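Local coordinates for centrosomal protein of 104 kDa (Homo sapiens, PDB 5LPH) that is required for ciliogenesis and for structural integrity at the ciliary tip, and interacts with tubulin, its TOG domain being the part described here, at residues 134-139 with 173-179; 141-146 with 163-167; 183-187 with 221-225; 146-151 with 194-198. All blocks are in the same frame, centred on the assembly; numbering follows the deposited sequence.

Interaction 1: 134-139 with 173-179; sequences TAHCVE and VKSLQII
An apolar interface joins T134, A135 and V138 of helix 131-147 to V173, L176 and I178, which lie on the short helix 171-174, the turn after it and the start of helix 178-183. It illustrates how a helical stack absorbs an interruption: the chain leaves one helix and enters another while keeping aliphatic groups turned to the same neighbour. V138 makes the largest single contribution, its two methyls being divided between partners. CG1, set anti to the backbone N (chi1 170°), reaches CG2 of I178 at 3.7 Å and also lies against CG1 of I179, the two side chains crossing at about a right angle. The other methyl, V138 CG2, rests on V173 CG2 at 3.9 Å. One turn earlier, T134 uses its carbon branch: CG2 touches L176 CD1 at 3.7 Å and also meets V173, so across this contact the threonine acts through its methyl. A135 fits between two longer side chains, with its CB 3.9 Å from I178 CD1 and the L176 methyl near its backbone N. At the outer border the aliphatic CG of E139 passes I178 loosely. The type I turn from K174 to Q177, where Q177 takes positive phi (61°), redirects the chain so that L176 and I178 both face helix 131-147. Helix 106-126 backs T134 and V173, while I179 continues onto helix 154-169. Aliphatic contact between neighbouring helices, here reaching the turn between two of them, is what builds the HEAT-repeat alpha-solenoid of TOG domains.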
loop_
_atom_site.group_PDB
_atom_site.type_symbol
_atom_site.label_atom_id
_atom_site.label_comp_id
_atom_site.label_asym_id
_atom_site.label_seq_id
_atom_site.Cartn_x
_atom_site.Cartn_y
_atom_site.Cartn_z
ATOM N N THR A 134 -10.623 -8.296 -6.871
ATOM C CA THR A 134 -9.360 -8.269 -6.133
ATOM C C THR A 134 -8.599 -6.979 -6.417
ATOM O O THR A 134 -8.174 -6.292 -5.490
ATOM C CB THR A 134 -8.478 -9.485 -6.464
ATOM O OG1 THR A 134 -9.182 -10.685 -6.131
ATOM C CG2 THR A 134 -7.176 -9.449 -5.674
ATOM N N ALA A 135 -8.474 -6.640 -7.696
ATOM C CA ALA A 135 -7.826 -5.394 -8.110
ATOM C C ALA A 135 -8.494 -4.160 -7.505
ATOM O O ALA A 135 -7.813 -3.235 -7.077
ATOM C CB ALA A 135 -7.795 -5.289 -9.630
ATOM N N HIS A 136 -9.823 -4.144 -7.485
ATOM C CA HIS A 136 -10.568 -3.024 -6.899
ATOM C C HIS A 136 -10.251 -2.825 -5.398
ATOM O O HIS A 136 -10.000 -1.702 -4.969
ATOM C CB HIS A 136 -12.074 -3.194 -7.125
ATOM C CG HIS A 136 -12.890 -2.065 -6.581
ATOM N ND1 HIS A 136 -13.047 -0.867 -7.245
ATOM C CD2 HIS A 136 -13.577 -1.946 -5.422
ATOM C CE1 HIS A 136 -13.805 -0.062 -6.523
ATOM N NE2 HIS A 136 -14.140 -0.695 -5.413
ATOM N N CYS A 137 -10.244 -3.912 -4.626
ATOM C CA CYS A 137 -9.868 -3.860 -3.207
ATOM C C CYS A 137 -8.482 -3.265 -3.007
ATOM O O CYS A 137 -8.282 -2.376 -2.176
ATOM C CB CYS A 137 -9.895 -5.254 -2.584
ATOM S SG CYS A 137 -11.536 -5.995 -2.518
ATOM N N VAL A 138 -7.537 -3.751 -3.803
ATOM C CA VAL A 138 -6.149 -3.325 -3.708
ATOM C C VAL A 138 -5.977 -1.855 -4.114
ATOM O O VAL A 138 -5.355 -1.085 -3.376
ATOM C CB VAL A 138 -5.238 -4.262 -4.535
ATOM C CG1 VAL A 138 -3.831 -3.704 -4.655
ATOM C CG2 VAL A 138 -5.197 -5.640 -3.893
ATOM N N GLU A 139 -6.533 -1.467 -5.261
ATOM C CA GLU A 139 -6.362 -0.099 -5.790
ATOM C C GLU A 139 -6.986 0.988 -4.914
ATOM O O GLU A 139 -6.463 2.096 -4.838
ATOM C CB GLU A 139 -6.916 0.015 -7.222
ATOM C CG GLU A 139 -6.136 -0.789 -8.257
ATOM C CD GLU A 139 -6.876 -0.981 -9.580
ATOM O OE1 GLU A 139 -8.114 -1.152 -9.557
ATOM O OE2 GLU A 139 -6.219 -0.987 -10.651
ATOM N N VAL A 173 -3.215 -11.473 -5.248
ATOM C CA VAL A 173 -2.745 -10.090 -5.385
ATOM C C VAL A 173 -1.372 -10.020 -6.055
ATOM O O VAL A 173 -1.128 -9.122 -6.870
ATOM C CB VAL A 173 -2.712 -9.379 -4.013
ATOM C CG1 VAL A 173 -2.107 -7.980 -4.121
ATOM C CG2 VAL A 173 -4.118 -9.311 -3.437
ATOM N N LYS A 174 -0.480 -10.944 -5.688
ATOM C CA LYS A 174 0.852 -11.058 -6.303
ATOM C C LYS A 174 0.781 -11.179 -7.831
ATOM O O LYS A 174 1.587 -10.575 -8.534
ATOM C CB LYS A 174 1.619 -12.262 -5.723
ATOM C CG LYS A 174 3.032 -12.411 -6.273
ATOM C CD LYS A 174 3.846 -13.547 -5.674
ATOM C CE LYS A 174 4.859 -14.074 -6.676
ATOM N NZ LYS A 174 5.556 -15.313 -6.245
ATOM N N SER A 175 -0.185 -11.956 -8.325
ATOM C CA SER A 175 -0.408 -12.141 -9.771
ATOM C C SER A 175 -0.740 -10.859 -10.544
ATOM O O SER A 175 -0.424 -10.758 -11.728
ATOM C CB SER A 175 -1.541 -13.146 -10.006
ATOM O OG SER A 175 -1.353 -14.326 -9.243
ATOM N N LEU A 176 -1.386 -9.899 -9.885
ATOM C CA LEU A 176 -1.816 -8.649 -10.532
ATOM C C LEU A 176 -0.713 -7.620 -10.747
ATOM O O LEU A 176 -0.901 -6.691 -11.536
ATOM C CB LEU A 176 -2.937 -7.989 -9.726
ATOM C CG LEU A 176 -4.233 -8.792 -9.597
ATOM C CD1 LEU A 176 -5.072 -8.270 -8.442
ATOM C CD2 LEU A 176 -5.018 -8.747 -10.900
ATOM N N GLN A 177 0.402 -7.756 -10.024
ATOM C CA GLN A 177 1.556 -6.849 -10.142
ATOM C C GLN A 177 1.264 -5.378 -9.799
ATOM O O GLN A 177 1.970 -4.470 -10.257
ATOM C CB GLN A 177 2.182 -6.937 -11.545
ATOM C CG GLN A 177 2.521 -8.345 -12.006
ATOM C CD GLN A 177 3.193 -8.372 -13.371
ATOM O OE1 GLN A 177 3.515 -7.327 -13.946
ATOM N NE2 GLN A 177 3.404 -9.576 -13.900
ATOM N N ILE A 178 0.259 -5.147 -8.962
ATOM C CA ILE A 178 -0.213 -3.793 -8.669
ATOM C C ILE A 178 0.651 -3.108 -7.604
ATOM O O ILE A 178 1.029 -1.945 -7.772
ATOM C CB ILE A 178 -1.699 -3.812 -8.230
ATOM C CG1 ILE A 178 -2.587 -4.247 -9.403
ATOM C CG2 ILE A 178 -2.147 -2.445 -7.728
ATOM C CD1 ILE A 178 -3.958 -4.724 -8.980
ATOM N N ILE A 179 0.946 -3.815 -6.513
ATOM C CA ILE A 179 1.601 -3.197 -5.347
ATOM C C ILE A 179 3.017 -2.698 -5.645
ATOM O O ILE A 179 3.351 -1.581 -5.246
ATOM C CB ILE A 179 1.523 -4.095 -4.077
ATOM C CG1 ILE A 179 0.081 -4.062 -3.548
ATOM C CG2 ILE A 179 2.494 -3.633 -2.989
ATOM C CD1 ILE A 179 -0.257 -5.099 -2.498
#

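Interaction 2: 141-146 with 163-167; sequences TIPVLL and FIQEM
I164 meets three side chains of helix 131-147, chiefly I142, whose CD1 presses on its flank. The distance from I142 CD1 to I164 CG1 is 3.2 Å, closer than ordinary carbon contact, and the two side chains cross at about a right angle. In I142, CG1 lies opposite the amide nitrogen and a bend at chi2 (59°) turns CD1 toward helix 154-169. The same methyl lies 3.9 Å from CE of selenomethionine M167, which the bent end of that chain delivers. Next to it, L145 slides past I164 in the opposite direction, and its CD2 touches CD2 of the F163 ring at 3.4 Å; L146 CD2 covers I164 CD1 at 3.7 Å. An alanine in place of I164 removes the whole branched end and would probably open a gap beside I142 CD1, L145 CD2 and L146 CD2, with I142 left to M167 and Y182. Farther out, helix 106-126 backs L145, F163 and M167, and L202 of helix 193-210 closes over L146 and I164. T141 spends its hydroxyl on C137 O. With the segments at 152° and axes 11.1 Å apart, this is the buried core of a near-antiparallel helix pair, as found in HEAT repeats.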
loop_
_atom_site.group_PDB
_atom_site.type_symbol
_atom_site.label_atom_id
_atom_site.label_comp_id
_atom_site.label_asym_id
_atom_site.label_seq_id
_atom_site.Cartn_x
_atom_site.Cartn_y
_atom_site.Cartn_z
ATOM N N THR A 141 -7.430 0.769 -1.543
ATOM C CA THR A 141 -6.907 0.741 -0.169
ATOM C C THR A 141 -5.403 0.948 -0.037
ATOM O O THR A 141 -4.973 1.611 0.907
ATOM C CB THR A 141 -7.272 -0.568 0.552
ATOM O OG1 THR A 141 -6.712 -1.686 -0.144
ATOM C CG2 THR A 141 -8.779 -0.720 0.641
ATOM N N ILE A 142 -4.602 0.398 -0.954
ATOM C CA ILE A 142 -3.137 0.450 -0.794
ATOM C C ILE A 142 -2.566 1.879 -0.759
ATOM O O ILE A 142 -1.718 2.160 0.086
ATOM C CB ILE A 142 -2.351 -0.473 -1.798
ATOM C CG1 ILE A 142 -0.841 -0.481 -1.529
ATOM C CG2 ILE A 142 -2.428 -0.030 -3.250
ATOM C CD1 ILE A 142 -0.439 -0.939 -0.161
ATOM N N PRO A 143 -3.043 2.791 -1.639
ATOM C CA PRO A 143 -2.513 4.163 -1.574
ATOM C C PRO A 143 -2.808 4.881 -0.249
ATOM O O PRO A 143 -1.975 5.642 0.242
ATOM C CB PRO A 143 -3.219 4.876 -2.741
ATOM C CG PRO A 143 -3.726 3.786 -3.619
ATOM C CD PRO A 143 -4.092 2.688 -2.671
ATOM N N VAL A 144 -3.978 4.615 0.323
ATOM C CA VAL A 144 -4.368 5.210 1.597
ATOM C C VAL A 144 -3.556 4.575 2.729
ATOM O O VAL A 144 -3.160 5.251 3.680
ATOM C CB VAL A 144 -5.878 5.036 1.861
ATOM C CG1 VAL A 144 -6.270 5.696 3.172
ATOM C CG2 VAL A 144 -6.686 5.643 0.718
ATOM N N LEU A 145 -3.308 3.276 2.611
ATOM C CA LEU A 145 -2.484 2.559 3.573
ATOM C C LEU A 145 -1.020 3.017 3.545
ATOM O O LEU A 145 -0.376 3.077 4.594
ATOM C CB LEU A 145 -2.594 1.056 3.324
ATOM C CG LEU A 145 -2.294 0.089 4.465
ATOM C CD1 LEU A 145 -2.941 0.470 5.790
ATOM C CD2 LEU A 145 -2.759 -1.292 4.057
ATOM N N LEU A 146 -0.512 3.362 2.358
ATOM C CA LEU A 146 0.841 3.932 2.225
ATOM C C LEU A 146 0.992 5.287 2.913
ATOM O O LEU A 146 2.060 5.574 3.440
ATOM C CB LEU A 146 1.278 4.069 0.759
ATOM C CG LEU A 146 1.897 2.842 0.084
ATOM C CD1 LEU A 146 2.035 3.125 -1.408
ATOM C CD2 LEU A 146 3.246 2.472 0.692
ATOM N N PHE A 163 1.273 -5.001 6.786
ATOM C CA PHE A 163 0.050 -5.388 6.066
ATOM C C PHE A 163 0.214 -5.297 4.545
ATOM O O PHE A 163 -0.287 -6.157 3.824
ATOM C CB PHE A 163 -1.171 -4.562 6.496
ATOM C CG PHE A 163 -2.482 -5.092 5.943
ATOM C CD1 PHE A 163 -3.180 -6.109 6.593
ATOM C CD2 PHE A 163 -2.999 -4.602 4.752
ATOM C CE1 PHE A 163 -4.373 -6.602 6.071
ATOM C CE2 PHE A 163 -4.190 -5.090 4.226
ATOM C CZ PHE A 163 -4.880 -6.094 4.881
ATOM N N ILE A 164 0.902 -4.259 4.071
ATOM C CA ILE A 164 1.166 -4.072 2.637
ATOM C C ILE A 164 2.018 -5.231 2.100
ATOM O O ILE A 164 1.728 -5.792 1.040
ATOM C CB ILE A 164 1.849 -2.711 2.356
ATOM C CG1 ILE A 164 0.889 -1.562 2.691
ATOM C CG2 ILE A 164 2.291 -2.609 0.894
ATOM C CD1 ILE A 164 1.494 -0.174 2.633
ATOM N N GLN A 165 3.044 -5.591 2.864
ATOM C CA GLN A 165 3.908 -6.741 2.569
ATOM C C GLN A 165 3.118 -8.061 2.558
ATOM O O GLN A 165 3.299 -8.890 1.668
ATOM C CB GLN A 165 5.060 -6.767 3.571
ATOM C CG GLN A 165 6.395 -7.315 3.095
ATOM C CD GLN A 165 7.458 -7.222 4.179
ATOM O OE1 GLN A 165 7.569 -6.201 4.874
ATOM N NE2 GLN A 165 8.253 -8.275 4.327
ATOM N N GLU A 166 2.213 -8.216 3.523
ATOM C CA GLU A 166 1.319 -9.375 3.613
ATOM C C GLU A 166 0.409 -9.507 2.379
ATOM O O GLU A 166 0.266 -10.602 1.832
ATOM C CB GLU A 166 0.469 -9.272 4.885
ATOM C CG GLU A 166 -0.046 -10.592 5.429
ATOM C CD GLU A 166 -0.835 -10.426 6.719
ATOM O OE1 GLU A 166 -0.504 -9.525 7.533
ATOM O OE2 GLU A 166 -1.794 -11.206 6.920
HETATM N N MSE A 167 -0.193 -8.398 1.944
HETATM C CA MSE A 167 -1.074 -8.401 0.764
HETATM C C MSE A 167 -0.294 -8.614 -0.507
HETATM O O MSE A 167 -0.735 -9.365 -1.373
HETATM C CB MSE A 167 -1.882 -7.112 0.562
HETATM C CG MSE A 167 -3.087 -6.840 1.440
HETATM SE SE MSE A 167 -4.141 -5.468 0.463
HETATM C CE MSE A 167 -2.890 -3.941 0.510
#

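Interaction 3: 183-187 with 221-225; sequences LVQPL and NVMKF
F225 of helix 219-229 and the loop 183-187 supply the tight part of this contact, a phenyl ring met from this loop largely by backbone atoms. A chi1 of 175° swings the ring opposite the amide nitrogen of F225 and extends it into the bend that follows helix 178-183. The carbonyl oxygen of L183 stands over one ring face, offset toward the rim. At the edge, Q185 O lies near the ring plane, 3.3 Å from F225 CE1, where the slightly positive C-H rim probably suits a carbonyl oxygen. V184 O approaches F225 CD1 more obliquely at 3.5 Å, and CG of L187 lies 3.8 Å from F225 CE1. The carbonyls of L183 and Q185 are also bonded by NE2 of Q199, so two of the three carbonyl oxygens around the ring are held by helix 193-210. V184 is packed as closely: its CG2 lies 3.8 Å from N221 CB and also against the amide of N221, whose OD1 and ND2 are bonded by T218 N and G216 O.

The other side is slacker. V222 is reached only at the long distance of 4.5 Å, between its CG2 and V184 CG1. Toward solvent, P186 brings its CA near the ring edge, and the CB of Q185 points away. An aromatic inserted from one helix into the loop leaving another is a means of joining neighbouring layers in this HEAT-type TOG domain.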
loop_
_atom_site.group_PDB
_atom_site.type_symbol
_atom_site.label_atom_id
_atom_site.label_comp_id
_atom_site.label_asym_id
_atom_site.label_seq_id
_atom_site.Cartn_x
_atom_site.Cartn_y
_atom_site.Cartn_z
ATOM N N LEU A 183 5.093 1.215 -5.131
ATOM C CA LEU A 183 6.347 1.350 -4.387
ATOM C C LEU A 183 7.491 1.968 -5.189
ATOM O O LEU A 183 8.449 2.461 -4.593
ATOM C CB LEU A 183 6.780 -0.006 -3.822
ATOM C CG LEU A 183 5.793 -0.675 -2.861
ATOM C CD1 LEU A 183 6.247 -2.082 -2.520
ATOM C CD2 LEU A 183 5.617 0.150 -1.594
ATOM N N VAL A 184 7.393 1.944 -6.522
ATOM C CA VAL A 184 8.398 2.586 -7.399
ATOM C C VAL A 184 7.984 3.981 -7.901
ATOM O O VAL A 184 8.686 4.569 -8.717
ATOM C CB VAL A 184 8.806 1.684 -8.601
ATOM C CG1 VAL A 184 9.349 0.351 -8.105
ATOM C CG2 VAL A 184 7.663 1.467 -9.592
ATOM N N GLN A 185 6.860 4.508 -7.416
ATOM C CA GLN A 185 6.415 5.849 -7.785
ATOM C C GLN A 185 7.365 6.843 -7.125
ATOM O O GLN A 185 7.698 6.678 -5.949
ATOM C CB GLN A 185 4.962 6.107 -7.331
ATOM C CG GLN A 185 4.286 7.250 -8.073
ATOM C CD GLN A 185 2.847 7.469 -7.659
ATOM O OE1 GLN A 185 2.132 6.525 -7.313
ATOM N NE2 GLN A 185 2.407 8.723 -7.714
ATOM N N PRO A 186 7.810 7.879 -7.864
ATOM C CA PRO A 186 8.886 8.695 -7.301
ATOM C C PRO A 186 8.491 9.459 -6.033
ATOM O O PRO A 186 7.332 9.846 -5.869
ATOM C CB PRO A 186 9.233 9.674 -8.436
ATOM C CG PRO A 186 8.406 9.278 -9.614
ATOM C CD PRO A 186 7.256 8.486 -9.086
ATOM N N LEU A 187 9.464 9.655 -5.149
ATOM C CA LEU A 187 9.256 10.379 -3.901
ATOM C C LEU A 187 9.063 11.856 -4.210
ATOM O O LEU A 187 9.848 12.441 -4.955
ATOM C CB LEU A 187 10.447 10.185 -2.956
ATOM C CG LEU A 187 10.659 8.735 -2.493
ATOM C CD1 LEU A 187 12.006 8.506 -1.816
ATOM C CD2 LEU A 187 9.527 8.294 -1.579
ATOM N N ASN A 221 11.937 0.411 -13.851
ATOM C CA ASN A 221 11.229 1.224 -12.826
ATOM C C ASN A 221 11.956 1.324 -11.470
ATOM O O ASN A 221 11.896 2.361 -10.809
ATOM C CB ASN A 221 9.739 0.831 -12.674
ATOM C CG ASN A 221 9.522 -0.606 -12.221
ATOM O OD1 ASN A 221 10.369 -1.215 -11.569
ATOM N ND2 ASN A 221 8.369 -1.156 -12.573
ATOM N N VAL A 222 12.679 0.277 -11.081
ATOM C CA VAL A 222 13.492 0.308 -9.847
ATOM C C VAL A 222 14.629 1.345 -9.921
ATOM O O VAL A 222 14.826 2.139 -8.995
ATOM C CB VAL A 222 14.060 -1.099 -9.520
ATOM C CG1 VAL A 222 15.111 -1.048 -8.417
ATOM C CG2 VAL A 222 12.944 -2.070 -9.145
HETATM N N MSE A 223 15.385 1.322 -11.017
HETATM C CA MSE A 223 16.537 2.234 -11.197
HETATM C C MSE A 223 16.085 3.650 -11.415
HETATM O O MSE A 223 16.678 4.583 -10.874
HETATM C CB MSE A 223 17.406 1.785 -12.379
HETATM C CG MSE A 223 18.128 0.459 -12.116
HETATM SE SE MSE A 223 19.423 0.565 -10.631
HETATM C CE MSE A 223 20.278 2.290 -11.052
ATOM N N LYS A 224 15.037 3.817 -12.223
ATOM C CA LYS A 224 14.371 5.113 -12.426
ATOM C C LYS A 224 14.017 5.749 -11.076
ATOM O O LYS A 224 14.303 6.919 -10.860
ATOM C CB LYS A 224 13.123 4.905 -13.302
ATOM C CG LYS A 224 12.173 6.072 -13.584
ATOM C CD LYS A 224 12.715 7.479 -13.556
ATOM C CE LYS A 224 11.697 8.476 -14.101
ATOM N NZ LYS A 224 11.979 9.866 -13.650
ATOM N N PHE A 225 13.427 4.960 -10.176
ATOM C CA PHE A 225 13.094 5.409 -8.806
ATOM C C PHE A 225 14.328 5.748 -7.965
ATOM O O PHE A 225 14.400 6.818 -7.346
ATOM C CB PHE A 225 12.250 4.332 -8.083
ATOM C CG PHE A 225 11.964 4.636 -6.631
ATOM C CD1 PHE A 225 10.963 5.532 -6.283
ATOM C CD2 PHE A 225 12.691 4.021 -5.606
ATOM C CE1 PHE A 225 10.699 5.818 -4.948
ATOM C CE2 PHE A 225 12.430 4.304 -4.273
ATOM C CZ PHE A 225 11.431 5.202 -3.942
#

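Interaction 4: 146-151 with 194-198; sequences LTRTGD and HLAMS
The imidazole of H194 approaches the backbone of D151 obliquely, its CD2 3.8 Å from D151 O, a carbonyl that also receives R157 NH1. Within 146-151, CG of D151 lies at the edge of the R148 guanidinium, in its plane, and R148 NH2 reaches D151 OD1 at 3.1 Å from above the carboxylate plane, in a nearly straight salt bridge (164°). F109 adds a cation-pi partner for R148. Between these groups the backbones come close, G150 CA being 3.8 Å from L195 N; a CB at position 150 would crowd that of L195. L195 also lays CD1 against L146 O at 3.3 Å. Beside it, T149 packs CB on S198 CB at 3.5 Å, while S198 OG sits 2.7 Å from T149 O with H194 O as a competing acceptor. T149 OG1, placed between its own N and carbonyl carbon (chi1 65°), makes an unusually short bond of 2.5 Å to L146 O, which also accepts the backbone N of T149. With a valine here, L146 O would probably be left with its backbone donor, and the side chain would no longer be held to it. This glycine-bearing turn, close against the start of helix 193-210, joins neighbouring helices of the HEAT-repeat TOG domain.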
loop_
_atom_site.group_PDB
_atom_site.type_symbol
_atom_site.label_atom_id
_atom_site.label_comp_id
_atom_site.label_asym_id
_atom_site.label_seq_id
_atom_site.Cartn_x
_atom_site.Cartn_y
_atom_site.Cartn_z
ATOM N N LEU A 146 -0.512 3.362 2.358
ATOM C CA LEU A 146 0.841 3.932 2.225
ATOM C C LEU A 146 0.992 5.287 2.913
ATOM O O LEU A 146 2.060 5.574 3.440
ATOM C CB LEU A 146 1.278 4.069 0.759
ATOM C CG LEU A 146 1.897 2.842 0.084
ATOM C CD1 LEU A 146 2.035 3.125 -1.408
ATOM C CD2 LEU A 146 3.246 2.472 0.692
ATOM N N THR A 147 -0.052 6.115 2.892
ATOM C CA THR A 147 -0.048 7.372 3.658
ATOM C C THR A 147 0.122 7.131 5.168
ATOM O O THR A 147 0.824 7.895 5.827
ATOM C CB THR A 147 -1.302 8.243 3.426
ATOM O OG1 THR A 147 -2.477 7.473 3.678
ATOM C CG2 THR A 147 -1.331 8.786 2.006
ATOM N N ARG A 148 -0.479 6.059 5.697
ATOM C CA ARG A 148 -0.298 5.686 7.110
ATOM C C ARG A 148 1.110 5.180 7.472
ATOM O O ARG A 148 1.440 5.113 8.660
ATOM C CB ARG A 148 -1.334 4.640 7.568
ATOM C CG ARG A 148 -2.812 5.029 7.474
ATOM C CD ARG A 148 -3.164 6.408 8.023
ATOM N NE ARG A 148 -2.846 6.603 9.444
ATOM C CZ ARG A 148 -3.606 6.242 10.485
ATOM N NH1 ARG A 148 -4.767 5.611 10.328
ATOM N NH2 ARG A 148 -3.189 6.510 11.718
ATOM N N THR A 149 1.930 4.809 6.482
ATOM C CA THR A 149 3.344 4.504 6.736
ATOM C C THR A 149 4.194 5.772 6.947
ATOM O O THR A 149 5.375 5.662 7.266
ATOM C CB THR A 149 3.989 3.624 5.638
ATOM O OG1 THR A 149 4.029 4.330 4.396
ATOM C CG2 THR A 149 3.242 2.315 5.444
ATOM N N GLY A 150 3.617 6.957 6.735
ATOM C CA GLY A 150 4.215 8.220 7.182
ATOM C C GLY A 150 3.655 8.785 8.487
ATOM O O GLY A 150 3.834 9.966 8.765
ATOM N N ASP A 151 3.002 7.949 9.296
ATOM C CA ASP A 151 2.409 8.383 10.570
ATOM C C ASP A 151 3.505 8.738 11.580
ATOM O O ASP A 151 4.642 8.270 11.458
ATOM C CB ASP A 151 1.516 7.268 11.144
ATOM C CG ASP A 151 0.469 7.782 12.119
ATOM O OD1 ASP A 151 -0.593 8.249 11.652
ATOM O OD2 ASP A 151 0.689 7.688 13.347
ATOM N N HIS A 194 9.453 10.176 7.319
ATOM C CA HIS A 194 8.867 8.862 7.621
ATOM C C HIS A 194 8.276 8.171 6.395
ATOM O O HIS A 194 8.463 6.973 6.209
ATOM C CB HIS A 194 7.776 8.981 8.699
ATOM C CG HIS A 194 8.288 9.402 10.042
ATOM N ND1 HIS A 194 9.392 8.825 10.636
ATOM C CD2 HIS A 194 7.830 10.329 10.919
ATOM C CE1 HIS A 194 9.600 9.390 11.811
ATOM N NE2 HIS A 194 8.666 10.303 12.008
ATOM N N LEU A 195 7.552 8.930 5.577
ATOM C CA LEU A 195 6.903 8.401 4.373
ATOM C C LEU A 195 7.926 7.857 3.378
ATOM O O LEU A 195 7.783 6.742 2.877
ATOM C CB LEU A 195 6.063 9.496 3.709
ATOM C CG LEU A 195 5.153 9.088 2.548
ATOM C CD1 LEU A 195 4.004 8.218 3.031
ATOM C CD2 LEU A 195 4.617 10.329 1.849
ATOM N N ALA A 196 8.959 8.654 3.114
ATOM C CA ALA A 196 10.044 8.272 2.201
ATOM C C ALA A 196 10.805 7.023 2.664
ATOM O O ALA A 196 11.054 6.117 1.858
ATOM C CB ALA A 196 11.005 9.438 2.019
HETATM N N MSE A 197 11.159 6.984 3.953
HETATM C CA MSE A 197 11.906 5.841 4.549
HETATM C C MSE A 197 11.079 4.581 4.515
HETATM O O MSE A 197 11.613 3.511 4.222
HETATM C CB MSE A 197 12.458 6.112 5.969
HETATM C CG MSE A 197 13.934 5.716 6.209
HETATM SE SE MSE A 197 15.147 6.477 4.847
HETATM C CE MSE A 197 14.834 8.327 5.453
ATOM N N SER A 198 9.773 4.696 4.772
ATOM C CA SER A 198 8.872 3.539 4.735
ATOM C C SER A 198 8.721 2.963 3.329
ATOM O O SER A 198 8.747 1.750 3.159
ATOM C CB SER A 198 7.488 3.887 5.296
ATOM O OG SER A 198 7.531 4.105 6.702
#

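How the interactions relate
The four contacts show how an all-helical solenoid is held at successive levels. Helix 131-147 serves interactions 1, 2 and 4, in that order along its length, with L146 common to the last two. Interaction 2, about 3 Å from the centre of the chain, is nested within the loop closed by interaction 1, their centres about 10 Å apart. Interaction 4 crosses the other three in chain order and joins helix 131-147 to helix 193-210. Interaction 3 lies about 17 Å from interaction 2 between centres, and its segment 221-225 belongs to HEAT 2. L146 and L183 touch where interactions 2, 3 and 4 adjoin, so packing continues from the buried interaction 2 to the more exposed interactions 3 and 4.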